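PDB 6AKZ: GlcNAc Inducible Gene 2, GIG2 from Candida albicans, which binds a ferric ion and, as a member of the DUF1479 family in the cupin clan, probably acts as an iron-dependent oxygenase. Local coordinates for residues 192-197 / 353-358; 255-260 / 347-352; 274-279 / 334-339; 283-288 / 322-327. All blocks are in the same frame, centred on the assembly; numbering follows the deposited sequence.

Interaction 1 (192-197 / 353-358); sequences HLDSSS and LPHEVD. With FE (Fe (III) ion), chain B.
His355 and His192, the two residues most buried in this contact, face each other across a single antiparallel bridge and grip the same ferric ion. Their backbones form a hydrogen-bonded pair, His192 N to His355 O at 3.1 Å and His355 N to His192 O at 3.2 Å. In both residues chi1 (62° and 61°) places CG between the backbone N and the carbonyl carbon, and the rings meet obliquely, planes 62° apart. Iron lies 2.1 Å from His192 NE2 and 2.2 Å from His355 NE2. The far nitrogens fix the ring rotations: His355 ND1 donates to Leu353 O at 2.8 Å, nearly straight and in the ring plane, while His192 ND1 bonds to Pro190 O. Asp194 supplies the third protein ligand through OD2, 2.1 Å from iron and also hydrogen-bonded to Gln257 NE2; three waters complete six-fold coordination. This is the two-histidine, one-carboxylate facial triad of non-haem iron oxygenases, and the water-held positions are where a substrate or cosubstrate would probably bind. Leu193 CD2 packs on the proline ring at Pro354 CD, 3.9 Å away. Beyond the bridge, Leu193 pairs with Leu322 of strand 322-323 and touches helix 278-287, while strand 355-357 runs beside strand 272-274.

Interaction 2 (255-260 / 347-352); sequences TLQGWL and VFWHCD
Gln257 lies over the indole of Trp349, its partner in an antiparallel hydrogen-bonded pair. Its CB sits above the six-membered ring, 3.8 Å from the centroid, a CH-pi contact suited to a flat, electron-rich surface. CG, anti to the carbonyl carbon (chi1 -67°), is nearest to Trp349 NE1. CD also approaches NE1, and OE1 comes within 3.4 Å of Trp349 CZ2, the amide plane being turned 44° from the ring. NE2 at the tip reaches Asp194, an iron ligand, and donates to a water 3.0 Å away that in turn bonds Cys351 O; a neutral amide can thus serve a carboxylate and a water while its stem packs on the indole. The pair belongs to the centre of the mixed main sheet, where strands 256-261 and 346-350 of this cupin-clan protein run antiparallel and carry Gln257, Trp259, Val347 and Trp349 on one face. Trp259 covers Val347, whose CB lies 3.9 Å from the six-membered ring centroid, only 6° off its normal. Trp259 CD1 lies 3.6 Å from Trp349 CZ3, in the plane of the Trp349 ring at its edge; the two side chains cross at about a right angle. Leu256 CD1 touches Phe348 CD1 at 3.7 Å.

Interaction 3 (274-279 / 334-339); sequences VLPSLK and GIISIP
Gly334 begins the contact by placing its carbonyl against Leu275 and Pro276: Gly334 O lies 3.4 Å from Pro276 CD and 3.7 Å from Leu275 CD2. Having no side chain, Gly334 lets the backbone lie close against that leucine methyl. Ile335 follows with its CA 3.5 Å from Val274 O, a CA-H...O contact, while its CG1 only skirts Leu275. At Ile336 the backbones join in a hydrogen-bonded antiparallel pair with Val274, the bond from Ile336 N to Val274 O measuring 3.0 Å and nearly straight at 176°, and its return from Val274 N to Ile336 O 2.9 Å. Ile336 CG1 stands between its backbone N and carbonyl carbon (chi1 52°) and comes within 3.8 Å of Pro276 CD. CD1 beyond it touches Pro276 CG, the two side chains crossing at about a right angle. An aliphatic side chain suits the place, since the atoms it meets on proline are carbon. Ile338 closes the contact with CG2 at 4.2 Å from Val274 CG2, while Ile53 of helix 32-56 touches both Pro276 and Ile336. Pro276 centres an inverse gamma turn between strand 272-274 and helix 278-287. The contact joins outermost strand 336-337 to central strand 272-274 of a small three-stranded antiparallel sheet.

Interaction 4 (283-288 / 322-327); sequences AYIMLR and LFLDKF
Ile285 points from its helix toward segment 322-327, where it meets Leu322 and Leu324 in different ways. The side chains of Ile285 and Leu322 slide past each other in opposite directions, and two methyls, Ile285 CG2, anti to the backbone N, and Leu322 CD2, close to 3.4 Å, tighter than usual for carbon atoms. Against Leu324 the isoleucine crosses at about a right angle: its other branch, CG1 and CD1, meets Leu324 CD2, with CG1 at 4.0 Å. A beta-branched residue can thus serve both neighbours, one with each branch. The same leucines pack on Leu193 of strand 192-193, which also touches Ile285, giving a small apolar core behind an iron-binding strand.

Three residues on, Arg288 reaches the loop by a different route. Its CG is anti to the backbone N (chi1 -167°), the chain bends at chi2, and its NE ends up facing Phe327 O. NE donates to Phe327 O at 2.8 Å, the oxygen lying in the plane of the guanidinium, and NH2 adds a weak bond to the same oxygen at 3.2 Å. Tyr284 OH lies 3.5 Å above the guanidinium plane, over its centre, and is hydrogen-bonded to His330. NH2 also forms a salt bridge with Asp294. The Phe327 carbonyl thus takes one good and one weak N-H bond from a single cation, whose charge is met by a carboxylate; this end of the contact probably depends on charge and hydrogen bonding, the other on close apolar fit.

Overall arrangement
Interaction 1 holds the ferric ion and the others are arranged around it. Interaction 2 forms its second shell: Gln257 NE2 lies 2.9 Å from Asp194 OD2, probably hydrogen-bonded, and the Trp349 ring packs against that of His355, without a hydrogen bond between them. Interaction 3 joins the other strand edge, where Leu275 N and Pro354 O, 3.0 Å apart, are probably hydrogen-bonded; its centre is about 11 Å from that of interaction 1. Interaction 4, its centre also about 11 Å from that of interaction 1, backs strand 192-193 through a probable hydrogen bond between Leu193 N and Leu322 O, 2.9 Å apart. Interactions 2 and 4 do not touch, and helix 278-287 connects 3 with 4.

Interaction 1 (192-197 / 353-358)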
# COMPACT_ATOMS: atom_id res chain seq x y z
N HIS A 192 -4.77 5.21 -9.67
CA HIS A 192 -3.45 5.60 -9.29
C HIS A 192 -2.72 4.46 -8.56
O HIS A 192 -3.33 3.49 -8.08
CB HIS A 192 -3.60 6.84 -8.28
CG HIS A 192 -4.33 6.52 -7.02
ND1 HIS A 192 -5.70 6.50 -6.90
CD2 HIS A 192 -3.86 6.23 -5.79
CE1 HIS A 192 -6.04 6.14 -5.68
NE2 HIS A 192 -4.93 6.01 -4.98
N LEU A 193 -1.46 4.74 -8.29
CA LEU A 193 -0.65 4.02 -7.35
C LEU A 193 -0.32 5.02 -6.18
O LEU A 193 -0.23 6.15 -6.37
CB LEU A 193 0.66 3.56 -7.90
CG LEU A 193 0.70 2.63 -9.08
CD1 LEU A 193 2.11 2.22 -9.33
CD2 LEU A 193 -0.17 1.43 -8.84
N ASP A 194 -0.23 4.50 -4.95
CA ASP A 194 0.19 5.29 -3.82
C ASP A 194 1.70 4.89 -3.67
O ASP A 194 2.29 4.43 -4.60
CB ASP A 194 -0.64 5.01 -2.58
CG ASP A 194 -2.04 5.52 -2.72
OD1 ASP A 194 -2.13 6.74 -2.82
OD2 ASP A 194 -2.95 4.71 -2.78
N SER A 195 2.29 5.08 -2.50
CA SER A 195 3.67 4.73 -2.28
C SER A 195 4.65 5.43 -3.25
O SER A 195 5.61 4.88 -3.67
CB SER A 195 3.89 3.22 -2.24
OG SER A 195 3.13 2.61 -1.23
N SER A 196 4.31 6.67 -3.51
CA SER A 196 5.06 7.66 -4.28
C SER A 196 4.67 7.95 -5.70
O SER A 196 4.19 7.09 -6.39
CB SER A 196 6.58 7.39 -4.27
OG SER A 196 6.93 6.43 -5.21
N SER A 197 4.92 9.19 -6.11
CA SER A 197 4.69 9.55 -7.54
C SER A 197 5.84 9.16 -8.44
O SER A 197 5.70 8.33 -9.33
CB SER A 197 4.35 11.06 -7.60
OG SER A 197 3.69 11.43 -8.79
N LEU A 353 -0.58 -2.05 -6.60
CA LEU A 353 -1.75 -2.34 -7.39
C LEU A 353 -2.54 -1.05 -7.76
O LEU A 353 -2.85 -0.19 -6.89
CB LEU A 353 -2.68 -3.29 -6.64
CG LEU A 353 -3.55 -4.09 -7.56
CD1 LEU A 353 -2.70 -5.14 -8.28
CD2 LEU A 353 -4.71 -4.79 -6.89
N PRO A 354 -2.76 -0.84 -9.05
CA PRO A 354 -3.61 0.31 -9.41
C PRO A 354 -5.00 0.14 -8.81
O PRO A 354 -5.59 -0.93 -8.91
CB PRO A 354 -3.64 0.20 -10.93
CG PRO A 354 -2.50 -0.67 -11.34
CD PRO A 354 -2.28 -1.58 -10.23
N HIS A 355 -5.55 1.25 -8.28
CA HIS A 355 -6.83 1.20 -7.67
C HIS A 355 -7.44 2.59 -7.71
O HIS A 355 -6.75 3.60 -7.98
CB HIS A 355 -6.72 0.67 -6.25
CG HIS A 355 -5.87 1.54 -5.39
ND1 HIS A 355 -4.51 1.54 -5.48
CD2 HIS A 355 -6.19 2.52 -4.51
CE1 HIS A 355 -4.01 2.45 -4.65
NE2 HIS A 355 -5.02 3.05 -4.06
N GLU A 356 -8.73 2.62 -7.50
CA GLU A 356 -9.48 3.93 -7.31
C GLU A 356 -10.75 3.60 -6.56
O GLU A 356 -11.12 2.44 -6.42
CB GLU A 356 -9.86 4.52 -8.67
CG GLU A 356 -10.59 3.57 -9.57
CD GLU A 356 -11.04 4.11 -10.95
OE1 GLU A 356 -10.62 5.22 -11.34
OE2 GLU A 356 -11.83 3.39 -11.63
N VAL A 357 -11.41 4.62 -6.03
CA VAL A 357 -12.76 4.43 -5.40
C VAL A 357 -13.83 4.67 -6.43
O VAL A 357 -13.62 5.30 -7.46
CB VAL A 357 -13.04 5.30 -4.18
CG1 VAL A 357 -12.43 4.66 -2.94
CG2 VAL A 357 -12.61 6.72 -4.43
N ASP A 358 -14.99 4.09 -6.20
CA ASP A 358 -16.11 4.28 -7.11
C ASP A 358 -16.48 5.77 -7.18
O ASP A 358 -16.50 6.47 -6.13
CB ASP A 358 -17.35 3.50 -6.61
CG ASP A 358 -17.28 2.03 -6.88
OD1 ASP A 358 -17.09 1.66 -8.05
OD2 ASP A 358 -17.56 1.22 -5.93
FE FE B . -4.96 5.05 -3.06
O HOH W 1 -1.05 1.40 -5.17
O HOH W 2 -4.77 7.01 -2.05
O HOH W 3 -5.23 4.37 -1.13
O HOH W 4 -7.12 5.34 -2.83

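Interaction 2 (255-260 / 347-352)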
# COMPACT_ATOMS: atom_id res chain seq x y z
N THR A 255 3.61 -2.70 2.80
CA THR A 255 3.63 -3.74 1.81
C THR A 255 2.25 -3.90 1.21
O THR A 255 2.14 -4.22 0.00
CB THR A 255 4.07 -5.08 2.42
OG1 THR A 255 3.40 -5.33 3.68
CG2 THR A 255 5.53 -5.05 2.74
N LEU A 256 1.23 -3.76 2.06
CA LEU A 256 -0.13 -3.90 1.62
C LEU A 256 -0.96 -2.79 2.13
O LEU A 256 -0.80 -2.41 3.31
CB LEU A 256 -0.73 -5.19 2.17
CG LEU A 256 -0.09 -6.51 1.75
CD1 LEU A 256 -0.80 -7.63 2.52
CD2 LEU A 256 -0.20 -6.71 0.24
N GLN A 257 -1.91 -2.31 1.33
CA GLN A 257 -2.95 -1.42 1.86
C GLN A 257 -4.13 -2.33 2.18
O GLN A 257 -4.27 -3.43 1.66
CB GLN A 257 -3.42 -0.41 0.85
CG GLN A 257 -2.35 0.64 0.46
CD GLN A 257 -2.93 1.80 -0.36
OE1 GLN A 257 -3.92 2.37 0.05
NE2 GLN A 257 -2.26 2.20 -1.43
N GLY A 258 -4.96 -1.85 3.06
CA GLY A 258 -6.11 -2.63 3.51
C GLY A 258 -7.18 -1.91 4.25
O GLY A 258 -6.92 -0.80 4.78
N TRP A 259 -8.30 -2.59 4.43
CA TRP A 259 -9.31 -2.11 5.36
C TRP A 259 -10.30 -3.15 5.74
O TRP A 259 -10.42 -4.22 5.05
CB TRP A 259 -10.06 -0.93 4.74
CG TRP A 259 -10.57 -1.02 3.33
CD1 TRP A 259 -10.11 -0.27 2.28
CD2 TRP A 259 -11.71 -1.76 2.80
NE1 TRP A 259 -10.87 -0.51 1.14
CE2 TRP A 259 -11.86 -1.38 1.42
CE3 TRP A 259 -12.61 -2.69 3.33
CZ2 TRP A 259 -12.80 -1.93 0.59
CZ3 TRP A 259 -13.59 -3.23 2.50
CH2 TRP A 259 -13.67 -2.86 1.16
N LEU A 260 -10.90 -2.88 6.88
CA LEU A 260 -11.97 -3.71 7.47
C LEU A 260 -13.31 -3.12 7.12
O LEU A 260 -13.55 -1.93 7.37
CB LEU A 260 -11.83 -3.80 9.00
CG LEU A 260 -12.97 -4.52 9.81
CD1 LEU A 260 -12.88 -5.99 9.50
CD2 LEU A 260 -12.72 -4.26 11.26
N VAL A 347 -10.18 -6.40 3.23
CA VAL A 347 -9.72 -6.31 1.88
C VAL A 347 -8.26 -5.81 1.90
O VAL A 347 -7.98 -4.75 2.47
CB VAL A 347 -10.61 -5.45 0.98
CG1 VAL A 347 -9.95 -5.09 -0.34
CG2 VAL A 347 -11.97 -6.12 0.79
N PHE A 348 -7.40 -6.54 1.22
CA PHE A 348 -5.95 -6.19 1.05
C PHE A 348 -5.65 -5.93 -0.42
O PHE A 348 -6.13 -6.64 -1.32
CB PHE A 348 -5.06 -7.36 1.44
CG PHE A 348 -4.93 -7.59 2.89
CD1 PHE A 348 -4.20 -6.70 3.65
CD2 PHE A 348 -5.49 -8.73 3.50
CE1 PHE A 348 -4.03 -6.86 5.04
CE2 PHE A 348 -5.33 -8.89 4.89
CZ PHE A 348 -4.60 -7.97 5.64
N TRP A 349 -4.79 -4.96 -0.70
CA TRP A 349 -4.19 -4.89 -1.98
C TRP A 349 -2.70 -4.50 -1.85
O TRP A 349 -2.25 -3.72 -0.99
CB TRP A 349 -4.92 -4.01 -2.98
CG TRP A 349 -5.03 -2.55 -2.64
CD1 TRP A 349 -4.29 -1.55 -3.17
CD2 TRP A 349 -5.92 -1.94 -1.69
NE1 TRP A 349 -4.65 -0.28 -2.59
CE2 TRP A 349 -5.71 -0.51 -1.75
CE3 TRP A 349 -6.92 -2.43 -0.84
CZ2 TRP A 349 -6.45 0.39 -0.99
CZ3 TRP A 349 -7.64 -1.51 -0.03
CH2 TRP A 349 -7.41 -0.15 -0.11
N HIS A 350 -1.94 -5.07 -2.76
CA HIS A 350 -0.48 -4.80 -2.89
C HIS A 350 -0.19 -3.32 -3.13
O HIS A 350 -0.94 -2.61 -3.78
CB HIS A 350 0.16 -5.64 -3.98
CG HIS A 350 1.65 -5.71 -3.92
ND1 HIS A 350 2.47 -4.79 -4.53
CD2 HIS A 350 2.47 -6.69 -3.47
CE1 HIS A 350 3.73 -5.15 -4.40
NE2 HIS A 350 3.76 -6.30 -3.74
N CYS A 351 0.86 -2.81 -2.48
CA CYS A 351 1.24 -1.43 -2.62
C CYS A 351 1.44 -0.96 -4.06
O CYS A 351 1.35 0.23 -4.34
CB CYS A 351 2.48 -1.09 -1.75
SG CYS A 351 3.93 -2.09 -2.19
N ASP A 352 1.68 -1.88 -4.96
CA ASP A 352 1.84 -1.56 -6.39
C ASP A 352 0.60 -1.82 -7.22
O ASP A 352 0.70 -1.89 -8.48
CB ASP A 352 3.03 -2.31 -6.98
CG ASP A 352 4.40 -1.66 -6.69
OD1 ASP A 352 4.44 -0.52 -6.12
OD2 ASP A 352 5.42 -2.39 -6.91
O HOH W 5 0.59 1.85 -2.29

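Interaction 3 (274-279 / 334-339)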
# COMPACT_ATOMS: atom_id res chain seq x y z
N VAL A 274 -10.11 -2.04 -8.54
CA VAL A 274 -8.74 -2.43 -8.66
C VAL A 274 -8.45 -2.97 -10.07
O VAL A 274 -9.38 -3.33 -10.79
CB VAL A 274 -8.44 -3.61 -7.68
CG1 VAL A 274 -8.52 -3.14 -6.25
CG2 VAL A 274 -9.40 -4.79 -7.85
N LEU A 275 -7.19 -3.05 -10.41
CA LEU A 275 -6.73 -3.73 -11.61
C LEU A 275 -6.01 -4.95 -11.09
O LEU A 275 -4.81 -4.88 -10.78
CB LEU A 275 -5.78 -2.84 -12.40
CG LEU A 275 -5.78 -3.05 -13.88
CD1 LEU A 275 -4.79 -2.06 -14.51
CD2 LEU A 275 -5.39 -4.45 -14.15
N PRO A 276 -6.67 -6.12 -11.09
CA PRO A 276 -6.16 -7.25 -10.37
C PRO A 276 -5.11 -8.05 -11.16
O PRO A 276 -5.27 -9.27 -11.47
CB PRO A 276 -7.45 -8.03 -10.02
CG PRO A 276 -8.27 -7.84 -11.27
CD PRO A 276 -8.08 -6.35 -11.51
N SER A 277 -4.07 -7.37 -11.62
CA SER A 277 -3.02 -8.05 -12.33
C SER A 277 -1.70 -7.32 -11.96
O SER A 277 -1.33 -6.33 -12.57
CB SER A 277 -3.28 -7.98 -13.85
OG SER A 277 -2.22 -8.63 -14.61
N LEU A 278 -0.95 -7.88 -11.03
CA LEU A 278 0.11 -7.11 -10.40
C LEU A 278 1.33 -6.95 -11.31
O LEU A 278 1.83 -5.84 -11.52
CB LEU A 278 0.45 -7.75 -9.02
CG LEU A 278 1.54 -7.13 -8.20
CD1 LEU A 278 1.25 -5.67 -7.92
CD2 LEU A 278 1.59 -7.93 -6.86
N LYS A 279 1.84 -8.07 -11.82
CA LYS A 279 3.00 -8.09 -12.65
C LYS A 279 2.78 -7.34 -13.94
O LYS A 279 3.65 -6.53 -14.31
CB LYS A 279 3.48 -9.50 -12.96
CG LYS A 279 4.82 -9.63 -13.64
CD LYS A 279 5.02 -11.08 -14.11
CE LYS A 279 5.39 -12.00 -12.98
NZ LYS A 279 5.39 -13.40 -13.46
N GLY A 334 -8.73 -3.35 -17.74
CA GLY A 334 -8.57 -4.24 -16.63
C GLY A 334 -9.20 -3.89 -15.30
O GLY A 334 -9.07 -4.68 -14.33
N ILE A 335 -9.78 -2.68 -15.19
CA ILE A 335 -10.30 -2.18 -13.97
C ILE A 335 -11.69 -2.76 -13.69
O ILE A 335 -12.58 -2.76 -14.55
CB ILE A 335 -10.36 -0.65 -13.96
CG1 ILE A 335 -8.97 -0.03 -14.26
CG2 ILE A 335 -10.79 -0.14 -12.62
CD1 ILE A 335 -9.08 1.41 -14.71
N ILE A 336 -11.81 -3.32 -12.50
CA ILE A 336 -13.06 -3.86 -12.01
C ILE A 336 -13.35 -3.44 -10.61
O ILE A 336 -12.44 -3.14 -9.79
CB ILE A 336 -13.06 -5.42 -12.09
CG1 ILE A 336 -11.84 -6.02 -11.41
CG2 ILE A 336 -13.12 -5.83 -13.53
CD1 ILE A 336 -12.03 -7.50 -11.17
N SER A 337 -14.64 -3.45 -10.28
CA SER A 337 -15.01 -3.32 -8.86
C SER A 337 -14.61 -4.53 -8.11
O SER A 337 -14.60 -5.63 -8.69
CB SER A 337 -16.53 -3.17 -8.69
OG SER A 337 -16.90 -1.95 -9.26
N ILE A 338 -14.39 -4.36 -6.81
CA ILE A 338 -14.29 -5.57 -5.95
C ILE A 338 -15.64 -6.27 -5.82
O ILE A 338 -16.68 -5.68 -6.15
CB ILE A 338 -13.71 -5.24 -4.57
CG1 ILE A 338 -14.60 -4.22 -3.85
CG2 ILE A 338 -12.23 -4.86 -4.74
CD1 ILE A 338 -14.22 -4.09 -2.42
N PRO A 339 -15.64 -7.56 -5.40
CA PRO A 339 -16.89 -8.30 -5.09
C PRO A 339 -17.69 -7.60 -4.01
O PRO A 339 -17.21 -6.66 -3.34
CB PRO A 339 -16.42 -9.74 -4.73
CG PRO A 339 -14.93 -9.73 -4.85
CD PRO A 339 -14.45 -8.40 -5.26

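Interaction 4 (283-288 / 322-327)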
# COMPACT_ATOMS: atom_id res chain seq x y z
N ALA A 283 4.88 -3.86 -15.00
CA ALA A 283 5.73 -3.93 -16.20
C ALA A 283 5.30 -2.75 -17.05
O ALA A 283 6.12 -2.04 -17.57
CB ALA A 283 5.56 -5.26 -16.89
N TYR A 284 4.02 -2.52 -17.20
CA TYR A 284 3.53 -1.48 -18.09
C TYR A 284 3.83 -0.09 -17.55
O TYR A 284 4.38 0.78 -18.26
CB TYR A 284 2.01 -1.63 -18.24
CG TYR A 284 1.38 -0.64 -19.19
CD1 TYR A 284 1.33 -0.85 -20.58
CD2 TYR A 284 0.82 0.53 -18.68
CE1 TYR A 284 0.72 0.09 -21.42
CE2 TYR A 284 0.21 1.46 -19.52
CZ TYR A 284 0.15 1.23 -20.87
OH TYR A 284 -0.48 2.19 -21.65
N ILE A 285 3.58 0.09 -16.27
CA ILE A 285 3.77 1.38 -15.60
C ILE A 285 5.24 1.74 -15.66
O ILE A 285 5.53 2.88 -16.05
CB ILE A 285 3.24 1.38 -14.17
CG1 ILE A 285 1.70 1.39 -14.25
CG2 ILE A 285 3.65 2.59 -13.35
CD1 ILE A 285 0.95 0.92 -13.03
N MET A 286 6.10 0.83 -15.22
CA MET A 286 7.54 1.16 -15.15
C MET A 286 8.14 1.48 -16.49
O MET A 286 9.05 2.27 -16.55
CB MET A 286 8.36 0.10 -14.45
CG MET A 286 7.96 -0.07 -12.97
SD MET A 286 7.77 1.44 -11.95
CE MET A 286 9.40 2.16 -12.06
N LEU A 287 7.72 0.78 -17.52
CA LEU A 287 8.20 1.05 -18.86
C LEU A 287 7.49 2.15 -19.61
O LEU A 287 8.01 2.63 -20.64
CB LEU A 287 8.17 -0.22 -19.71
CG LEU A 287 9.07 -1.37 -19.26
CD1 LEU A 287 8.92 -2.59 -20.12
CD2 LEU A 287 10.51 -0.98 -19.25
N ARG A 288 6.33 2.58 -19.16
CA ARG A 288 5.58 3.62 -19.87
C ARG A 288 6.34 4.96 -20.19
O ARG A 288 6.13 5.49 -21.29
CB ARG A 288 4.25 3.90 -19.22
CG ARG A 288 3.30 4.74 -20.06
CD ARG A 288 2.88 4.12 -21.36
NE ARG A 288 1.80 4.94 -21.97
CZ ARG A 288 1.35 4.80 -23.21
NH1 ARG A 288 1.90 3.92 -24.02
NH2 ARG A 288 0.32 5.57 -23.62
N LEU A 322 0.93 8.30 -8.02
CA LEU A 322 1.18 8.27 -9.43
C LEU A 322 -0.15 8.11 -10.10
O LEU A 322 -0.83 7.07 -9.90
CB LEU A 322 2.10 7.08 -9.84
CG LEU A 322 2.19 6.73 -11.32
CD1 LEU A 322 2.98 7.82 -12.03
CD2 LEU A 322 2.85 5.43 -11.60
N PHE A 323 -0.52 9.08 -10.93
CA PHE A 323 -1.82 9.05 -11.59
C PHE A 323 -1.81 8.31 -12.91
O PHE A 323 -0.93 8.46 -13.74
CB PHE A 323 -2.36 10.48 -11.68
CG PHE A 323 -2.87 10.93 -10.38
CD1 PHE A 323 -3.99 10.31 -9.85
CD2 PHE A 323 -2.22 11.89 -9.63
CE1 PHE A 323 -4.50 10.69 -8.63
CE2 PHE A 323 -2.71 12.27 -8.41
CZ PHE A 323 -3.85 11.66 -7.90
N LEU A 324 -2.82 7.48 -13.09
CA LEU A 324 -2.87 6.52 -14.22
C LEU A 324 -4.04 6.80 -15.10
O LEU A 324 -4.34 6.01 -16.02
CB LEU A 324 -2.97 5.08 -13.67
CG LEU A 324 -1.81 4.72 -12.72
CD1 LEU A 324 -2.12 3.40 -12.01
CD2 LEU A 324 -0.48 4.66 -13.43
N ASP A 325 -4.68 7.91 -14.89
CA ASP A 325 -5.98 8.17 -15.58
C ASP A 325 -5.87 8.80 -16.95
O ASP A 325 -6.87 8.85 -17.68
CB ASP A 325 -6.89 9.03 -14.77
CG ASP A 325 -6.29 10.38 -14.46
OD1 ASP A 325 -5.05 10.47 -14.19
OD2 ASP A 325 -7.08 11.33 -14.50
N LYS A 326 -4.70 9.28 -17.31
CA LYS A 326 -4.49 10.03 -18.55
C LYS A 326 -3.59 9.32 -19.59
O LYS A 326 -3.95 9.19 -20.77
CB LYS A 326 -3.93 11.40 -18.17
CG LYS A 326 -4.31 12.54 -19.08
CD LYS A 326 -4.26 13.89 -18.36
CE LYS A 326 -4.09 15.01 -19.37
NZ LYS A 326 -4.62 16.33 -18.91
N PHE A 327 -2.41 8.90 -19.19
CA PHE A 327 -1.41 8.40 -20.16
C PHE A 327 -1.12 6.91 -20.04
O PHE A 327 -0.13 6.42 -20.53
CB PHE A 327 -0.14 9.20 -20.03
CG PHE A 327 -0.37 10.70 -20.12
CD1 PHE A 327 -0.65 11.29 -21.35
CD2 PHE A 327 -0.30 11.50 -18.99
CE1 PHE A 327 -0.89 12.68 -21.42
CE2 PHE A 327 -0.52 12.88 -19.06
CZ PHE A 327 -0.82 13.46 -20.29